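Local coordinates for putative nisin-resistance protein (PDB 4Y68) that is a putative peptidase of family S41 that recognises lantibiotics and probably confers resistance to nisin by cleaving it, at residues 106-111 with 135-140. Residues are numbered along the deposited sequence; the frame is centred on the assembly and turned at random.
Sequences SRYPEY and SHYSGK
Tyr-108 presents one ring face to His-136, whose imidazole stands edge-on over it in a T-shaped pair. ND1 of His-136 sits 3.0 Å above the ring plane of Tyr-108, over its centre, and the two planes meet at 59°. CE1 of the histidine leans over the CD2 side of the same face, 3.3 Å from CD2 of Tyr-108. At the edge of the tyrosine, in its plane, lies CB of Tyr-137, 3.6 Å from CD1 of Tyr-108. The second tyrosine is met differently: Pro-109 covers one face of Tyr-137 in a CH-pi contact, its CG 3.6 Å from the ring centroid and only 8° off the normal, while the carbonyl oxygen of Arg-107 reaches the CD2–CE2 edge. His-136 and Tyr-137 both hold CG anti to the backbone N, which sets each ring beside its own carbonyl carbon; the step of one residue round the helix then sends one ring to Tyr-108 and the other to Pro-109.

A turn further along, Lys-140 adds the polar tie. Its chain bends at chi2 and chi4 and brings NZ to 3.0 Å from O of Pro-109; with a C=O...N angle of 171°, the ammonium lies almost straight ahead of the carbonyl. Glu-110, whose OE2 lies 6.5 Å from NZ of Lys-140, may add a weak long-range attraction, though its carboxylate is bridged to Arg-112. The buried Tyr-137 spends its hydroxyl on the carbonyl of Pro-124.

The arrangement illustrates how a loop entering an edge strand can be packed against a helix: residues 107-109 lie against helix 131-147 as the chain leads into strand 110-113, outermost in the mixed sheet and antiparallel to strand 118-122, while Tyr-137 extends to Pro-167 and Met-168 of helix 165-171.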
ATOM      1  N   SER A 106       2.531  12.548  -6.033  1.00 39.70           N
ATOM      2  CA  SER A 106       1.173  11.998  -6.049  1.00 39.10           C
ATOM      3  C   SER A 106       0.358  12.419  -7.275  1.00 37.32           C
ATOM      4  O   SER A 106       0.468  13.546  -7.755  1.00 36.85           O
ATOM      5  CB  SER A 106       0.449  12.400  -4.770  1.00 34.88           C
ATOM      6  OG  SER A 106       1.149  11.900  -3.644  1.00 36.44           O
ATOM      7  N   ARG A 107      -0.468  11.514  -7.784  1.00 34.88           N
ATOM      8  CA  ARG A 107      -1.249  11.834  -8.973  1.00 34.75           C
ATOM      9  C   ARG A 107      -2.710  11.514  -8.751  1.00 31.66           C
ATOM     10  O   ARG A 107      -3.044  10.777  -7.831  1.00 29.25           O
ATOM     11  CB  ARG A 107      -0.713  11.081 -10.185  1.00 33.18           C
ATOM     12  CG  ARG A 107       0.387  10.093  -9.842  1.00 42.75           C
ATOM     13  CD  ARG A 107       1.709  10.530 -10.422  1.00 49.24           C
ATOM     14  NE  ARG A 107       2.830   9.726  -9.922  1.00 55.68           N
ATOM     15  CZ  ARG A 107       3.413   8.746 -10.611  1.00 58.71           C
ATOM     16  NH1 ARG A 107       2.972   8.438 -11.827  1.00 48.23           N
ATOM     17  NH2 ARG A 107       4.439   8.076 -10.088  1.00 57.23           N
ATOM     18  N   TYR A 108      -3.589  12.079  -9.580  1.00 29.62           N
ATOM     19  CA  TYR A 108      -5.003  11.726  -9.497  1.00 23.82           C
ATOM     20  C   TYR A 108      -5.444  10.755 -10.605  1.00 24.33           C
ATOM     21  O   TYR A 108      -4.847  10.703 -11.684  1.00 25.07           O
ATOM     22  CB  TYR A 108      -5.854  12.995  -9.501  1.00 23.71           C
ATOM     23  CG  TYR A 108      -5.599  13.826  -8.264  1.00 29.43           C
ATOM     24  CD1 TYR A 108      -5.872  13.324  -6.990  1.00 30.68           C
ATOM     25  CD2 TYR A 108      -5.052  15.101  -8.362  1.00 35.18           C
ATOM     26  CE1 TYR A 108      -5.613  14.082  -5.840  1.00 30.35           C
ATOM     27  CE2 TYR A 108      -4.796  15.866  -7.233  1.00 35.37           C
ATOM     28  CZ  TYR A 108      -5.074  15.357  -5.975  1.00 41.05           C
ATOM     29  OH  TYR A 108      -4.797  16.135  -4.867  1.00 40.49           O
ATOM     30  N   PRO A 109      -6.485   9.960 -10.322  1.00 24.46           N
ATOM     31  CA  PRO A 109      -7.034   9.000 -11.287  1.00 28.75           C
ATOM     32  C   PRO A 109      -7.512   9.714 -12.535  1.00 30.01           C
ATOM     33  O   PRO A 109      -7.869  10.889 -12.463  1.00 28.20           O
ATOM     34  CB  PRO A 109      -8.225   8.361 -10.540  1.00 23.50           C
ATOM     35  CG  PRO A 109      -8.014   8.675  -9.132  1.00 26.51           C
ATOM     36  CD  PRO A 109      -7.294  10.009  -9.099  1.00 23.88           C
ATOM     37  N   GLU A 110      -7.519   8.994 -13.649  1.00 30.35           N
ATOM     38  CA  GLU A 110      -7.940   9.492 -14.956  1.00 31.03           C
ATOM     39  C   GLU A 110      -8.751   8.391 -15.592  1.00 28.09           C
ATOM     40  O   GLU A 110      -8.531   7.232 -15.269  1.00 26.33           O
ATOM     41  CB  GLU A 110      -6.741   9.805 -15.847  1.00 29.63           C
ATOM     42  CG  GLU A 110      -6.394  11.260 -15.998  1.00 44.83           C
ATOM     43  CD  GLU A 110      -5.287  11.452 -17.017  1.00 46.20           C
ATOM     44  OE1 GLU A 110      -4.317  10.656 -16.969  1.00 49.12           O
ATOM     45  OE2 GLU A 110      -5.398  12.377 -17.866  1.00 47.25           O
ATOM     46  N   TYR A 111      -9.675   8.732 -16.488  1.00 28.31           N
ATOM     47  CA  TYR A 111     -10.303   7.715 -17.333  1.00 26.90           C
ATOM     48  C   TYR A 111     -10.380   8.169 -18.782  1.00 27.44           C
ATOM     49  O   TYR A 111     -10.362   9.363 -19.071  1.00 29.13           O
ATOM     50  CB  TYR A 111     -11.705   7.371 -16.837  1.00 26.44           C
ATOM     51  CG  TYR A 111     -12.765   8.303 -17.385  1.00 31.59           C
ATOM     52  CD1 TYR A 111     -12.930   9.575 -16.861  1.00 30.98           C
ATOM     53  CD2 TYR A 111     -13.576   7.922 -18.447  1.00 31.14           C
ATOM     54  CE1 TYR A 111     -13.874  10.434 -17.362  1.00 34.76           C
ATOM     55  CE2 TYR A 111     -14.535   8.772 -18.949  1.00 36.57           C
ATOM     56  CZ  TYR A 111     -14.679  10.029 -18.403  1.00 40.23           C
ATOM     57  OH  TYR A 111     -15.631  10.890 -18.893  1.00 42.93           O
ATOM     58  N   SER A 135      -9.452  13.147  -0.655  1.00 26.96           N
ATOM     59  CA  SER A 135     -10.867  13.203  -1.032  1.00 27.21           C
ATOM     60  C   SER A 135     -11.061  13.583  -2.520  1.00 26.67           C
ATOM     61  O   SER A 135     -11.998  13.127  -3.189  1.00 25.67           O
ATOM     62  CB  SER A 135     -11.611  14.196  -0.136  1.00 32.51           C
ATOM     63  OG  SER A 135     -11.444  13.862   1.241  1.00 36.67           O
ATOM     64  N   HIS A 136     -10.169  14.414  -3.039  1.00 26.82           N
ATOM     65  CA  HIS A 136     -10.173  14.690  -4.464  1.00 29.20           C
ATOM     66  C   HIS A 136      -9.840  13.418  -5.253  1.00 28.60           C
ATOM     67  O   HIS A 136     -10.457  13.146  -6.273  1.00 31.52           O
ATOM     68  CB  HIS A 136      -9.194  15.813  -4.808  1.00 31.10           C
ATOM     69  CG  HIS A 136      -9.056  16.049  -6.277  1.00 39.72           C
ATOM     70  ND1 HIS A 136      -7.846  16.316  -6.879  1.00 42.73           N
ATOM     71  CD2 HIS A 136      -9.977  16.033  -7.269  1.00 46.71           C
ATOM     72  CE1 HIS A 136      -8.028  16.455  -8.182  1.00 40.44           C
ATOM     73  NE2 HIS A 136      -9.311  16.289  -8.444  1.00 41.94           N
ATOM     74  N   TYR A 137      -8.891  12.621  -4.766  1.00 29.77           N
ATOM     75  CA  TYR A 137      -8.524  11.382  -5.455  1.00 26.34           C
ATOM     76  C   TYR A 137      -9.685  10.391  -5.442  1.00 24.31           C
ATOM     77  O   TYR A 137     -10.101   9.919  -6.492  1.00 23.24           O
ATOM     78  CB  TYR A 137      -7.276  10.763  -4.817  1.00 23.40           C
ATOM     79  CG  TYR A 137      -6.728   9.478  -5.462  1.00 21.51           C
ATOM     80  CD1 TYR A 137      -7.430   8.271  -5.401  1.00 20.91           C
ATOM     81  CD2 TYR A 137      -5.471   9.470  -6.062  1.00 22.94           C
ATOM     82  CE1 TYR A 137      -6.898   7.097  -5.965  1.00 22.73           C
ATOM     83  CE2 TYR A 137      -4.921   8.306  -6.617  1.00 18.84           C
ATOM     84  CZ  TYR A 137      -5.637   7.132  -6.564  1.00 22.36           C
ATOM     85  OH  TYR A 137      -5.095   6.006  -7.116  1.00 20.53           O
ATOM     86  N   SER A 138     -10.219  10.089  -4.260  1.00 26.85           N
ATOM     87  CA  SER A 138     -11.331   9.145  -4.160  1.00 23.21           C
ATOM     88  C   SER A 138     -12.592   9.682  -4.836  1.00 25.76           C
ATOM     89  O   SER A 138     -13.318   8.923  -5.476  1.00 28.54           O
ATOM     90  CB  SER A 138     -11.623   8.787  -2.697  1.00 24.21           C
ATOM     91  OG  SER A 138     -11.940   9.932  -1.896  1.00 28.31           O
ATOM     92  N   GLY A 139     -12.849  10.981  -4.702  1.00 28.72           N
ATOM     93  CA  GLY A 139     -14.034  11.598  -5.301  1.00 26.42           C
ATOM     94  C   GLY A 139     -14.060  11.466  -6.811  1.00 27.45           C
ATOM     95  O   GLY A 139     -15.085  11.144  -7.419  1.00 32.42           O
ATOM     96  N   LYS A 140     -12.907  11.698  -7.422  1.00 31.99           N
ATOM     97  CA  LYS A 140     -12.744  11.511  -8.855  1.00 30.84           C
ATOM     98  C   LYS A 140     -13.116  10.077  -9.268  1.00 28.22           C
ATOM     99  O   LYS A 140     -13.762   9.862 -10.293  1.00 35.44           O
ATOM    100  CB  LYS A 140     -11.297  11.842  -9.247  1.00 35.28           C
ATOM    101  CG  LYS A 140     -11.124  12.811 -10.401  1.00 38.10           C
ATOM    102  CD  LYS A 140     -10.828  12.059 -11.695  1.00 39.47           C
ATOM    103  CE  LYS A 140     -10.409  13.006 -12.829  1.00 43.71           C
ATOM    104  NZ  LYS A 140      -9.041  13.623 -12.654  1.00 39.45           N
TER